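Local coordinates for protein sensor histidine kinase PdtaS (Mycobacterium tuberculosis, PDB 2YKF) that probably senses nutrient deprivation by binding cyclic di-GMP and autophosphorylates to start a two-component relay, this chain being its GAF and PAS-like sensor region, at residues F39-M44 and T66-D71; T153-M158 and R263-V268; S193-N198 and E211-N216; H204-T209 and V253-A258. All coordinates share one frame; numbering follows the deposited sequence.

Contact 1: residues F39-M44 and T66-D71; sequences FADYLM and TVVHTD
Asp-41, at the start of strand 41-47, and Thr-66, in the loop between strands 53-59 and 76-77, mark the closest backbone approach, their CA atoms 6.2 Å apart. The loop has no regular structure here, and its link to segment 39-44 runs chiefly through one acidic side chain. Asp-41 turns its carboxylate toward it, CG lying anti to the carbonyl carbon (chi1 -62°), and each oxygen takes a separate donor on its syn side. Thr-66 OG1 gives a short hydrogen bond to Asp-41 OD1 at 2.5 Å. Val-67 N donates to Asp-41 OD2 at 2.8 Å, nearly straight at 166°; both donors lie moderately out of the carboxylate plane. Thr-66 OG1 also accepts from Val-68 N at 3.0 Å, which makes an ST turn, so this hydroxyl is donor and acceptor at once. Apolar contacts flank these bonds: the side chains of Val-68 and Asp-41 slide past each other in opposite directions, CG2 of the valine 3.7 Å from Asp-41 CB, and Val-68 CG1 reaches Leu-43 CD1 more loosely at 4.4 Å. The side chains of Asp-41 and Thr-66 also touch Arg-60, whose NE bonds to Val-68 O. With one donor on each oxygen, the buried carboxylate is fixed in rotation, and the ST turn in turn orients the hydroxyl that holds it. The two donors would be expected to stabilise the negative charge within this GAF domain.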
loop_
_atom_site.group_PDB
_atom_site.type_symbol
_atom_site.label_atom_id
_atom_site.label_comp_id
_atom_site.label_asym_id
_atom_site.label_seq_id
_atom_site.Cartn_x
_atom_site.Cartn_y
_atom_site.Cartn_z
ATOM N N PHE A 39 11.325 -5.750 0.936
ATOM C CA PHE A 39 11.831 -4.701 0.037
ATOM C C PHE A 39 12.427 -5.301 -1.239
ATOM O O PHE A 39 13.506 -4.854 -1.713
ATOM C CB PHE A 39 12.905 -3.820 0.751
ATOM C CG PHE A 39 12.459 -3.295 2.075
ATOM C CD1 PHE A 39 11.770 -2.095 2.160
ATOM C CD2 PHE A 39 12.695 -3.996 3.243
ATOM C CE1 PHE A 39 11.318 -1.620 3.381
ATOM C CE2 PHE A 39 12.218 -3.535 4.452
ATOM C CZ PHE A 39 11.554 -2.331 4.532
ATOM N N ALA A 40 11.739 -6.283 -1.810
ATOM C CA ALA A 40 12.275 -7.130 -2.880
ATOM C C ALA A 40 11.228 -7.522 -3.854
ATOM O O ALA A 40 10.027 -7.679 -3.484
ATOM C CB ALA A 40 12.949 -8.453 -2.224
ATOM N N ASP A 41 11.668 -7.794 -5.094
ATOM C CA ASP A 41 10.850 -8.431 -6.079
ATOM C C ASP A 41 10.777 -9.963 -5.921
ATOM O O ASP A 41 11.767 -10.604 -5.510
ATOM C CB ASP A 41 11.460 -8.161 -7.470
ATOM C CG ASP A 41 11.481 -6.727 -7.807
ATOM O OD1 ASP A 41 10.421 -6.291 -8.313
ATOM O OD2 ASP A 41 12.537 -6.038 -7.619
ATOM N N TYR A 42 9.627 -10.583 -6.243
ATOM C CA TYR A 42 9.625 -12.077 -6.284
ATOM C C TYR A 42 9.096 -12.527 -7.601
ATOM O O TYR A 42 8.140 -11.885 -8.184
ATOM C CB TYR A 42 8.702 -12.676 -5.180
ATOM C CG TYR A 42 9.335 -12.614 -3.804
ATOM C CD1 TYR A 42 9.250 -11.455 -3.018
ATOM C CD2 TYR A 42 10.061 -13.732 -3.295
ATOM C CE1 TYR A 42 9.900 -11.379 -1.779
ATOM C CE2 TYR A 42 10.680 -13.692 -2.080
ATOM C CZ TYR A 42 10.565 -12.529 -1.296
ATOM O OH TYR A 42 11.141 -12.526 -0.066
ATOM N N LEU A 43 9.609 -13.662 -8.067
ATOM C CA LEU A 43 9.042 -14.301 -9.210
ATOM C C LEU A 43 8.638 -15.691 -8.764
ATOM O O LEU A 43 9.316 -16.243 -7.967
ATOM C CB LEU A 43 10.082 -14.395 -10.310
ATOM C CG LEU A 43 10.162 -13.297 -11.369
ATOM C CD1 LEU A 43 10.148 -11.927 -10.887
ATOM C CD2 LEU A 43 11.415 -13.537 -12.237
ATOM N N MET A 44 7.567 -16.244 -9.316
ATOM C CA MET A 44 7.157 -17.598 -8.994
ATOM C C MET A 44 7.409 -18.502 -10.202
ATOM O O MET A 44 6.946 -18.227 -11.281
ATOM C CB MET A 44 5.677 -17.654 -8.672
ATOM C CG MET A 44 5.219 -19.082 -8.324
ATOM S SD MET A 44 3.417 -19.157 -8.003
ATOM C CE MET A 44 3.529 -18.706 -6.296
ATOM N N THR A 66 11.918 -1.473 -7.621
ATOM C CA THR A 66 12.023 -2.785 -8.239
ATOM C C THR A 66 13.421 -2.910 -8.924
ATOM O O THR A 66 14.011 -1.913 -9.274
ATOM C CB THR A 66 10.912 -2.965 -9.296
ATOM O OG1 THR A 66 10.914 -4.291 -9.796
ATOM C CG2 THR A 66 11.118 -2.038 -10.521
ATOM N N VAL A 67 13.878 -4.120 -9.142
ATOM C CA VAL A 67 15.052 -4.362 -9.999
ATOM C C VAL A 67 14.619 -5.240 -11.138
ATOM O O VAL A 67 15.422 -5.610 -12.004
ATOM C CB VAL A 67 16.242 -4.943 -9.215
ATOM C CG1 VAL A 67 16.629 -3.915 -8.097
ATOM C CG2 VAL A 67 15.917 -6.369 -8.640
ATOM N N VAL A 68 13.310 -5.502 -11.213
ATOM C CA VAL A 68 12.777 -6.261 -12.313
ATOM C C VAL A 68 11.756 -5.397 -13.055
ATOM O O VAL A 68 10.565 -5.436 -12.765
ATOM C CB VAL A 68 12.186 -7.629 -11.852
ATOM C CG1 VAL A 68 11.947 -8.515 -13.015
ATOM C CG2 VAL A 68 13.143 -8.272 -10.813
ATOM N N HIS A 69 12.255 -4.608 -13.998
ATOM C CA HIS A 69 11.470 -3.561 -14.645
ATOM C C HIS A 69 10.639 -4.148 -15.747
ATOM O O HIS A 69 9.609 -3.569 -16.114
ATOM C CB HIS A 69 12.387 -2.454 -15.198
ATOM C CG HIS A 69 13.012 -1.641 -14.132
ATOM N ND1 HIS A 69 12.446 -0.476 -13.661
ATOM C CD2 HIS A 69 14.105 -1.870 -13.369
ATOM C CE1 HIS A 69 13.177 -0.015 -12.660
ATOM N NE2 HIS A 69 14.193 -0.843 -12.468
ATOM N N THR A 70 11.035 -5.340 -16.200
ATOM C CA THR A 70 10.395 -6.028 -17.297
ATOM C C THR A 70 9.371 -7.031 -16.769
ATOM O O THR A 70 9.519 -7.518 -15.668
ATOM C CB THR A 70 11.498 -6.722 -18.151
ATOM O OG1 THR A 70 12.051 -5.731 -19.041
ATOM C CG2 THR A 70 10.970 -7.893 -18.955
ATOM N N ASP A 71 8.313 -7.282 -17.542
ATOM C CA ASP A 71 7.351 -8.271 -17.127
ATOM C C ASP A 71 7.891 -9.681 -17.376
ATOM O O ASP A 71 8.013 -10.099 -18.520
ATOM C CB ASP A 71 6.026 -8.079 -17.851
ATOM C CG ASP A 71 4.898 -8.964 -17.280
ATOM O OD1 ASP A 71 5.166 -9.859 -16.425
ATOM O OD2 ASP A 71 3.730 -8.778 -17.724
#

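Contact 2: residues T153-M158 and R263-V268; sequences TDLLRM and RTLPLV
Met-158 on helix 143-161 meets Leu-267 and Val-268 on strand 258-269, where the short helix and strand axes approach to 8.3 Å at a crossing angle of 74°. Most of the contact is apolar. The CB bond of Leu-155 runs past the strand rather than at it, but its CD2 comes within 3.8 Å of Leu-267 CD2, and the same methyl lies 4.4 Å from Leu-265 CD2, so one leucine branch serves two strand residues. Leu-267 CD2 also packs against Met-158 SD at 4.2 Å, and its other methyl, CD1, approaches Asp-154 OD2 at 4.0 Å, the two side chains crossing at about a right angle. The hydrogen bond and the closest backbone approaches across the contact involve Met-158. Its sulfur accepts a weak hydrogen bond from Val-268 N, 3.5 Å from N to SD, with an angle of 157° at the hydrogen. Methylene CG lies 3.3 Å from Val-268 O. A bend about the CG-SD bond (chi3 77°) sets CE 3.6 Å from Pro-266 O, so the tip of the methionine lies against the strand backbone. Asp-154 also has a long, weak ion pair with Arg-185. In the fold, the contact joins the helix that follows the GAF sheet to the PAS-like sheet. Leu-37 of helix 18-38 packs on Leu-155 and Leu-33 of that helix on Leu-265, while Pro-266, whose CB points away from helix 143-161, rests on Leu-241 of helix 228-243, and Leu-267 touches Val-274 of strand 272-282.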
loop_
_atom_site.group_PDB
_atom_site.type_symbol
_atom_site.label_atom_id
_atom_site.label_comp_id
_atom_site.label_asym_id
_atom_site.label_seq_id
_atom_site.Cartn_x
_atom_site.Cartn_y
_atom_site.Cartn_z
ATOM N N THR A 153 11.604 -13.275 6.523
ATOM C CA THR A 153 12.275 -14.570 6.698
ATOM C C THR A 153 11.375 -15.601 7.364
ATOM O O THR A 153 11.351 -16.748 6.938
ATOM C CB THR A 153 13.545 -14.392 7.507
ATOM O OG1 THR A 153 14.406 -13.546 6.765
ATOM C CG2 THR A 153 14.292 -15.776 7.708
ATOM N N ASP A 154 10.643 -15.200 8.412
ATOM C CA ASP A 154 9.659 -16.084 9.044
ATOM C C ASP A 154 8.605 -16.581 8.066
ATOM O O ASP A 154 8.227 -17.752 8.101
ATOM C CB ASP A 154 8.948 -15.368 10.199
ATOM C CG ASP A 154 9.830 -15.184 11.400
ATOM O OD1 ASP A 154 10.802 -15.967 11.515
ATOM O OD2 ASP A 154 9.576 -14.252 12.210
ATOM N N LEU A 155 8.097 -15.703 7.179
ATOM C CA LEU A 155 7.064 -16.166 6.233
ATOM C C LEU A 155 7.675 -17.055 5.177
ATOM O O LEU A 155 7.019 -17.944 4.709
ATOM C CB LEU A 155 6.388 -14.976 5.490
ATOM C CG LEU A 155 5.762 -13.948 6.423
ATOM C CD1 LEU A 155 5.315 -12.762 5.509
ATOM C CD2 LEU A 155 4.598 -14.620 7.173
ATOM N N LEU A 156 8.885 -16.730 4.713
ATOM C CA LEU A 156 9.555 -17.576 3.697
ATOM C C LEU A 156 9.735 -19.015 4.248
ATOM O O LEU A 156 9.549 -20.004 3.538
ATOM C CB LEU A 156 10.893 -16.944 3.377
ATOM C CG LEU A 156 10.792 -15.822 2.326
ATOM C CD1 LEU A 156 12.124 -15.149 2.199
ATOM C CD2 LEU A 156 10.300 -16.329 0.954
ATOM N N ARG A 157 10.029 -19.112 5.528
ATOM C CA ARG A 157 10.104 -20.442 6.192
ATOM C C ARG A 157 8.738 -21.159 6.227
ATOM O O ARG A 157 8.644 -22.327 5.896
ATOM C CB ARG A 157 10.792 -20.338 7.583
ATOM C CG ARG A 157 10.403 -21.410 8.582
ATOM C CD ARG A 157 11.392 -22.587 8.699
ATOM N NE ARG A 157 12.435 -22.341 9.703
ATOM C CZ ARG A 157 13.001 -23.271 10.492
ATOM N NH1 ARG A 157 12.608 -24.554 10.449
ATOM N NH2 ARG A 157 13.953 -22.904 11.354
ATOM N N MET A 158 7.664 -20.433 6.554
ATOM C CA MET A 158 6.333 -20.985 6.463
ATOM C C MET A 158 5.949 -21.402 5.055
ATOM O O MET A 158 5.259 -22.452 4.870
ATOM C CB MET A 158 5.351 -19.916 7.019
ATOM C CG MET A 158 5.487 -19.854 8.520
ATOM S SD MET A 158 4.439 -18.649 9.327
ATOM C CE MET A 158 2.917 -19.541 9.259
ATOM N N ARG A 263 -5.088 -6.900 10.845
ATOM C CA ARG A 263 -4.910 -8.225 10.252
ATOM C C ARG A 263 -3.827 -9.012 11.043
ATOM O O ARG A 263 -2.711 -8.501 11.260
ATOM C CB ARG A 263 -4.496 -8.097 8.808
ATOM C CG ARG A 263 -4.312 -9.462 8.222
ATOM C CD ARG A 263 -3.718 -9.405 6.922
ATOM N NE ARG A 263 -3.333 -10.756 6.504
ATOM C CZ ARG A 263 -2.656 -10.970 5.398
ATOM N NH1 ARG A 263 -2.285 -9.915 4.658
ATOM N NH2 ARG A 263 -2.341 -12.213 5.045
ATOM N N THR A 264 -4.180 -10.198 11.552
ATOM C CA THR A 264 -3.255 -10.985 12.347
ATOM C C THR A 264 -2.773 -12.165 11.475
ATOM O O THR A 264 -3.503 -12.643 10.575
ATOM C CB THR A 264 -3.923 -11.536 13.638
ATOM O OG1 THR A 264 -5.041 -12.397 13.273
ATOM C CG2 THR A 264 -4.518 -10.350 14.461
ATOM N N LEU A 265 -1.548 -12.593 11.762
ATOM C CA LEU A 265 -0.844 -13.678 11.044
ATOM C C LEU A 265 -0.047 -14.430 12.081
ATOM O O LEU A 265 0.862 -13.878 12.662
ATOM C CB LEU A 265 0.198 -13.106 10.078
ATOM C CG LEU A 265 -0.375 -12.504 8.861
ATOM C CD1 LEU A 265 -0.439 -11.012 9.250
ATOM C CD2 LEU A 265 0.626 -12.783 7.706
ATOM N N PRO A 266 -0.467 -15.641 12.421
ATOM C CA PRO A 266 0.320 -16.404 13.395
ATOM C C PRO A 266 1.661 -16.831 12.738
ATOM O O PRO A 266 1.706 -17.076 11.522
ATOM C CB PRO A 266 -0.570 -17.611 13.694
ATOM C CG PRO A 266 -1.466 -17.764 12.520
ATOM C CD PRO A 266 -1.643 -16.371 11.915
ATOM N N LEU A 267 2.754 -16.846 13.490
ATOM C CA LEU A 267 4.014 -17.255 12.880
ATOM C C LEU A 267 4.464 -18.535 13.534
ATOM O O LEU A 267 4.405 -18.645 14.779
ATOM C CB LEU A 267 5.058 -16.200 13.050
ATOM C CG LEU A 267 4.681 -14.813 12.483
ATOM C CD1 LEU A 267 5.692 -13.881 12.942
ATOM C CD2 LEU A 267 4.707 -14.843 10.983
ATOM N N VAL A 268 4.908 -19.481 12.705
ATOM C CA VAL A 268 5.186 -20.875 13.162
ATOM C C VAL A 268 6.485 -21.373 12.520
ATOM O O VAL A 268 6.744 -21.129 11.317
ATOM C CB VAL A 268 4.049 -21.839 12.726
ATOM C CG1 VAL A 268 4.332 -23.324 13.138
ATOM C CG2 VAL A 268 2.726 -21.390 13.298
#

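Contact 3: residues S193-N198 and E211-N216; sequences SYASPN and ELEGVN
Ser-193 comes nearest to Glu-213 in the backbone, CA to CA 5.6 Å, and its carbonyl O lies 4.1 Å from Glu-213 CG. Its CB points away; Ser-193 and Tyr-194 both face Arg-185 in a classic beta bulge, and the chain turns a corner at Ser-193. Tyr-194 also sends its CB away, yet its ring lies side by side with the Glu-213 side chain, both pointing the same way. Glu-213 OE2 approaches Tyr-194 CD1 obliquely at 3.6 Å, with ring and carboxylate planes 34° apart. Ala-195 forms the directed bond: its N donates to Glu-213 OE2 at 3.0 Å, almost straight at 172°, reaching the oxygen on its anti side and a little out of the carboxylate plane. Glu-213 gets there because its chain is extended beyond CG. The same OE2 is 3.4 Å from Ala-195 O, two acceptors that are not hydrogen-bonded, an approach probably tolerated because the neighbouring N-H is bonded to OE2. Ala-195 CB points toward the loop and packs at 3.8 Å on Leu-212 CD2. Ser-196 then caps helix 197-205, its OG accepting from Ala-199 N and also bonded to Phe-183 N. On the loop side, a type II turn from Leu-212 to Val-215 presents Glu-213. The contact thus ties the loop before helix 217-221 to edge strand 192-195 of the PAS-like sheet, helped by backbone bonds between Val-192 and both Gly-214 and Val-215, while Tyr-194 packs on His-143, Leu-144 and Ala-147 of helix 143-161.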
loop_
_atom_site.group_PDB
_atom_site.type_symbol
_atom_site.label_atom_id
_atom_site.label_comp_id
_atom_site.label_asym_id
_atom_site.label_seq_id
_atom_site.Cartn_x
_atom_site.Cartn_y
_atom_site.Cartn_z
ATOM N N SER A 193 7.323 -6.980 20.652
ATOM C CA SER A 193 8.739 -6.856 20.552
ATOM C C SER A 193 9.130 -5.756 19.597
ATOM O O SER A 193 10.232 -5.184 19.727
ATOM C CB SER A 193 9.351 -8.202 20.174
ATOM O OG SER A 193 9.236 -8.442 18.771
ATOM N N TYR A 194 8.212 -5.376 18.672
ATOM C CA TYR A 194 8.477 -4.201 17.788
ATOM C C TYR A 194 7.151 -3.678 17.310
ATOM O O TYR A 194 6.266 -4.498 16.962
ATOM C CB TYR A 194 9.346 -4.572 16.539
ATOM C CG TYR A 194 9.488 -3.388 15.603
ATOM C CD1 TYR A 194 10.373 -2.346 15.916
ATOM C CD2 TYR A 194 8.636 -3.240 14.490
ATOM C CE1 TYR A 194 10.492 -1.227 15.107
ATOM C CE2 TYR A 194 8.732 -2.139 13.675
ATOM C CZ TYR A 194 9.651 -1.138 13.982
ATOM O OH TYR A 194 9.726 -0.044 13.204
ATOM N N ALA A 195 7.018 -2.344 17.324
ATOM C CA ALA A 195 5.846 -1.632 16.740
ATOM C C ALA A 195 6.344 -0.469 15.878
ATOM O O ALA A 195 7.171 0.369 16.326
ATOM C CB ALA A 195 4.901 -1.113 17.870
ATOM N N SER A 196 5.907 -0.436 14.619
ATOM C CA SER A 196 6.393 0.585 13.699
ATOM C C SER A 196 5.840 1.964 14.119
ATOM O O SER A 196 4.897 2.060 14.970
ATOM C CB SER A 196 5.987 0.207 12.264
ATOM O OG SER A 196 4.569 0.290 12.152
ATOM N N PRO A 197 6.429 3.056 13.581
ATOM C CA PRO A 197 5.871 4.358 13.910
ATOM C C PRO A 197 4.360 4.452 13.581
ATOM O O PRO A 197 3.554 5.010 14.375
ATOM C CB PRO A 197 6.712 5.297 13.003
ATOM C CG PRO A 197 8.091 4.680 13.110
ATOM C CD PRO A 197 7.731 3.197 12.900
ATOM N N ASN A 198 3.963 3.919 12.427
ATOM C CA ASN A 198 2.536 3.940 12.019
ATOM C C ASN A 198 1.633 3.179 12.931
ATOM O O ASN A 198 0.464 3.580 13.185
ATOM C CB ASN A 198 2.383 3.432 10.559
ATOM C CG ASN A 198 2.554 4.563 9.577
ATOM O OD1 ASN A 198 2.655 5.733 9.995
ATOM N ND2 ASN A 198 2.641 4.243 8.292
ATOM N N GLU A 211 3.683 3.463 26.177
ATOM C CA GLU A 211 4.518 2.802 25.153
ATOM C C GLU A 211 3.821 1.514 24.632
ATOM O O GLU A 211 2.958 0.961 25.279
ATOM C CB GLU A 211 5.931 2.487 25.727
ATOM C CG GLU A 211 6.807 3.744 25.897
ATOM C CD GLU A 211 8.027 3.526 26.808
ATOM O OE1 GLU A 211 8.242 2.376 27.300
ATOM O OE2 GLU A 211 8.770 4.520 27.026
ATOM N N LEU A 212 4.194 1.027 23.468
ATOM C CA LEU A 212 3.630 -0.255 23.047
ATOM C C LEU A 212 4.630 -1.364 23.228
ATOM O O LEU A 212 4.298 -2.419 23.704
ATOM C CB LEU A 212 3.219 -0.170 21.581
ATOM C CG LEU A 212 2.130 -1.060 21.028
ATOM C CD1 LEU A 212 0.974 -1.278 22.024
ATOM C CD2 LEU A 212 1.675 -0.394 19.685
ATOM N N GLU A 213 5.859 -1.122 22.795
ATOM C CA GLU A 213 6.933 -2.091 22.944
ATOM C C GLU A 213 7.178 -2.507 24.389
ATOM O O GLU A 213 7.114 -1.692 25.296
ATOM C CB GLU A 213 8.220 -1.563 22.314
ATOM C CG GLU A 213 8.197 -1.754 20.806
ATOM C CD GLU A 213 9.314 -1.017 20.046
ATOM O OE1 GLU A 213 10.407 -0.709 20.624
ATOM O OE2 GLU A 213 9.077 -0.772 18.849
ATOM N N GLY A 214 7.395 -3.802 24.573
ATOM C CA GLY A 214 7.512 -4.401 25.888
ATOM C C GLY A 214 6.206 -4.585 26.647
ATOM O O GLY A 214 6.223 -4.958 27.791
ATOM N N VAL A 215 5.059 -4.321 26.037
ATOM C CA VAL A 215 3.789 -4.451 26.786
ATOM C C VAL A 215 3.011 -5.590 26.150
ATOM O O VAL A 215 3.136 -5.828 24.967
ATOM C CB VAL A 215 2.962 -3.161 26.774
ATOM C CG1 VAL A 215 1.703 -3.316 27.620
ATOM C CG2 VAL A 215 3.790 -1.969 27.305
ATOM N N ASN A 216 2.262 -6.325 26.972
ATOM C CA ASN A 216 1.342 -7.294 26.482
ATOM C C ASN A 216 0.298 -6.582 25.594
ATOM O O ASN A 216 -0.306 -5.608 26.008
ATOM C CB ASN A 216 0.680 -8.044 27.660
ATOM C CG ASN A 216 -0.293 -9.067 27.184
ATOM O OD1 ASN A 216 -1.429 -8.726 26.873
ATOM N ND2 ASN A 216 0.170 -10.326 27.018
#

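Contact 4: residues H204-T209 and V253-A258; sequences HRMGLT and VDAGGA
Met-206, in the Schellman motif that ends helix 197-205, sits against Ala-255 and Gly-256 in the tight turn of a beta hairpin, and the two backbones come close, Met-206 CA to Gly-256 CA 4.7 Å. The contact is carried by carbon contacts and one CA-H...O interaction. Met-206 CA approaches Ala-255 O at 3.5 Å with 151° at the hydrogen. The methionine side chain then lies against the alanine methyl: CG is 3.7 Å from Ala-255 CB, and because the chain bends at its end (chi3 93°), CE returns to the same methyl at 3.7 Å. The methyl is met by CB, CG and CE of the methionine, which also rests on Val-260 of strand 258-269. On the other leg of the hairpin, Ala-258 CB touches Arg-205 CB at 4.0 Å and Arg-205 O at 3.7 Å, so both alanine methyls face the helix end. Gly-256 presents its bare CA to Met-206 O, 3.7 Å away. The Arg-205 chain is bent at chi2 and chi3 and its end leads away from the hairpin; its NH2 makes a salt bridge with Asp-71 of the second subunit and its NH1 bonds to Ser-4 of that subunit, while His-204 ND1 bonds to the same Asp-71. Gly-207, with positive phi, closes the Schellman motif. The turn is type I', with paired backbone bonds between Ala-255 and Ala-258 and glycines at both corners, a two-residue beta hairpin linking strands 250-255 and 258-269 of the PAS-like sheet.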
loop_
_atom_site.group_PDB
_atom_site.type_symbol
_atom_site.label_atom_id
_atom_site.label_comp_id
_atom_site.label_asym_id
_atom_site.label_seq_id
_atom_site.Cartn_x
_atom_site.Cartn_y
_atom_site.Cartn_z
ATOM N N HIS A 204 -2.090 5.579 19.278
ATOM C CA HIS A 204 -2.345 6.911 19.905
ATOM C C HIS A 204 -3.714 7.490 19.531
ATOM O O HIS A 204 -4.442 8.013 20.394
ATOM C CB HIS A 204 -1.265 7.957 19.509
ATOM C CG HIS A 204 0.068 7.669 20.063
ATOM N ND1 HIS A 204 1.228 8.106 19.467
ATOM C CD2 HIS A 204 0.444 6.969 21.168
ATOM C CE1 HIS A 204 2.266 7.662 20.159
ATOM N NE2 HIS A 204 1.812 6.973 21.202
ATOM N N ARG A 205 -4.088 7.382 18.268
ATOM C CA ARG A 205 -5.399 7.890 17.851
ATOM C C ARG A 205 -6.459 7.109 18.596
ATOM O O ARG A 205 -7.524 7.658 18.893
ATOM C CB ARG A 205 -5.616 7.700 16.322
ATOM C CG ARG A 205 -4.702 8.577 15.426
ATOM C CD ARG A 205 -4.741 10.125 16.000
ATOM N NE ARG A 205 -3.369 10.326 15.921
ATOM C CZ ARG A 205 -2.449 10.462 16.823
ATOM N NH1 ARG A 205 -2.552 11.011 18.061
ATOM N NH2 ARG A 205 -1.334 10.293 16.266
ATOM N N MET A 206 -6.193 5.797 18.830
ATOM C CA MET A 206 -7.150 4.930 19.549
ATOM C C MET A 206 -7.240 5.229 21.071
ATOM O O MET A 206 -8.087 4.658 21.769
ATOM C CB MET A 206 -6.758 3.460 19.377
ATOM C CG MET A 206 -7.060 2.784 18.030
ATOM S SD MET A 206 -5.996 1.285 17.881
ATOM C CE MET A 206 -7.194 0.181 18.563
ATOM N N GLY A 207 -6.318 6.045 21.576
ATOM C CA GLY A 207 -6.289 6.467 22.976
ATOM C C GLY A 207 -5.118 5.950 23.787
ATOM O O GLY A 207 -5.113 6.104 24.981
ATOM N N LEU A 208 -4.159 5.254 23.183
ATOM C CA LEU A 208 -2.976 4.727 23.968
ATOM C C LEU A 208 -2.114 5.905 24.403
ATOM O O LEU A 208 -1.717 6.683 23.562
ATOM C CB LEU A 208 -2.116 3.767 23.137
ATOM C CG LEU A 208 -0.988 3.022 23.879
ATOM C CD1 LEU A 208 -1.596 2.087 24.904
ATOM C CD2 LEU A 208 -0.002 2.286 22.956
ATOM N N THR A 209 -1.879 6.060 25.706
ATOM C CA THR A 209 -1.026 7.156 26.211
ATOM C C THR A 209 0.309 6.566 26.677
ATOM O O THR A 209 1.151 7.267 27.206
ATOM C CB THR A 209 -1.690 7.872 27.422
ATOM O OG1 THR A 209 -1.828 6.942 28.498
ATOM C CG2 THR A 209 -3.085 8.337 27.074
ATOM N N VAL A 253 -12.141 -2.405 14.040
ATOM C CA VAL A 253 -12.519 -2.116 15.396
ATOM C C VAL A 253 -12.603 -0.586 15.595
ATOM O O VAL A 253 -11.664 0.091 15.229
ATOM C CB VAL A 253 -11.442 -2.542 16.419
ATOM C CG1 VAL A 253 -12.090 -3.154 17.558
ATOM C CG2 VAL A 253 -10.416 -3.489 15.859
ATOM N N ASP A 254 -13.628 -0.121 16.318
ATOM C CA ASP A 254 -13.705 1.252 16.848
ATOM C C ASP A 254 -13.070 1.345 18.227
ATOM O O ASP A 254 -13.345 0.511 19.074
ATOM C CB ASP A 254 -15.177 1.698 16.933
ATOM C CG ASP A 254 -15.792 1.985 15.557
ATOM O OD1 ASP A 254 -15.123 1.901 14.454
ATOM O OD2 ASP A 254 -16.996 2.272 15.566
ATOM N N ALA A 255 -12.226 2.356 18.427
ATOM C CA ALA A 255 -11.578 2.606 19.674
ATOM C C ALA A 255 -11.317 4.084 19.796
ATOM O O ALA A 255 -10.574 4.681 18.968
ATOM C CB ALA A 255 -10.252 1.877 19.736
ATOM N N GLY A 256 -11.851 4.696 20.845
ATOM C CA GLY A 256 -11.401 6.067 21.170
ATOM C C GLY A 256 -11.708 7.119 20.122
ATOM O O GLY A 256 -10.930 8.099 19.959
ATOM N N GLY A 257 -12.826 6.953 19.406
ATOM C CA GLY A 257 -13.136 7.869 18.294
ATOM C C GLY A 257 -12.489 7.466 16.955
ATOM O O GLY A 257 -12.929 7.926 15.944
ATOM N N ALA A 258 -11.451 6.597 16.984
ATOM C CA ALA A 258 -10.739 6.110 15.784
ATOM C C ALA A 258 -11.307 4.756 15.326
ATOM O O ALA A 258 -12.017 4.115 16.076
ATOM C CB ALA A 258 -9.250 5.943 16.123
#

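Overall arrangement
From the N terminus, contact 1 comes first, closing a loop within the GAF domain between strand 41-47 and the loop after strand 53-59. Contact 2 opens after it has closed and spans 104 residues, joining helix 143-161 to strand 258-269; contacts 3 and 4 are nested inside that loop. These two cross, since 204-209 falls between 193-198 and 211-216 while 253-258 follows, and helix 197-205 serves both. Contact 2 touches contact 1 through packing of Tyr-42 OH on Leu-156 CD1, at 3.6 Å. Contacts 1 and 4 meet across the subunit interface, and in contact 3 Asn-198 bonds to Arg-60 of the second subunit, tying GAF and PAS-like parts of different chains.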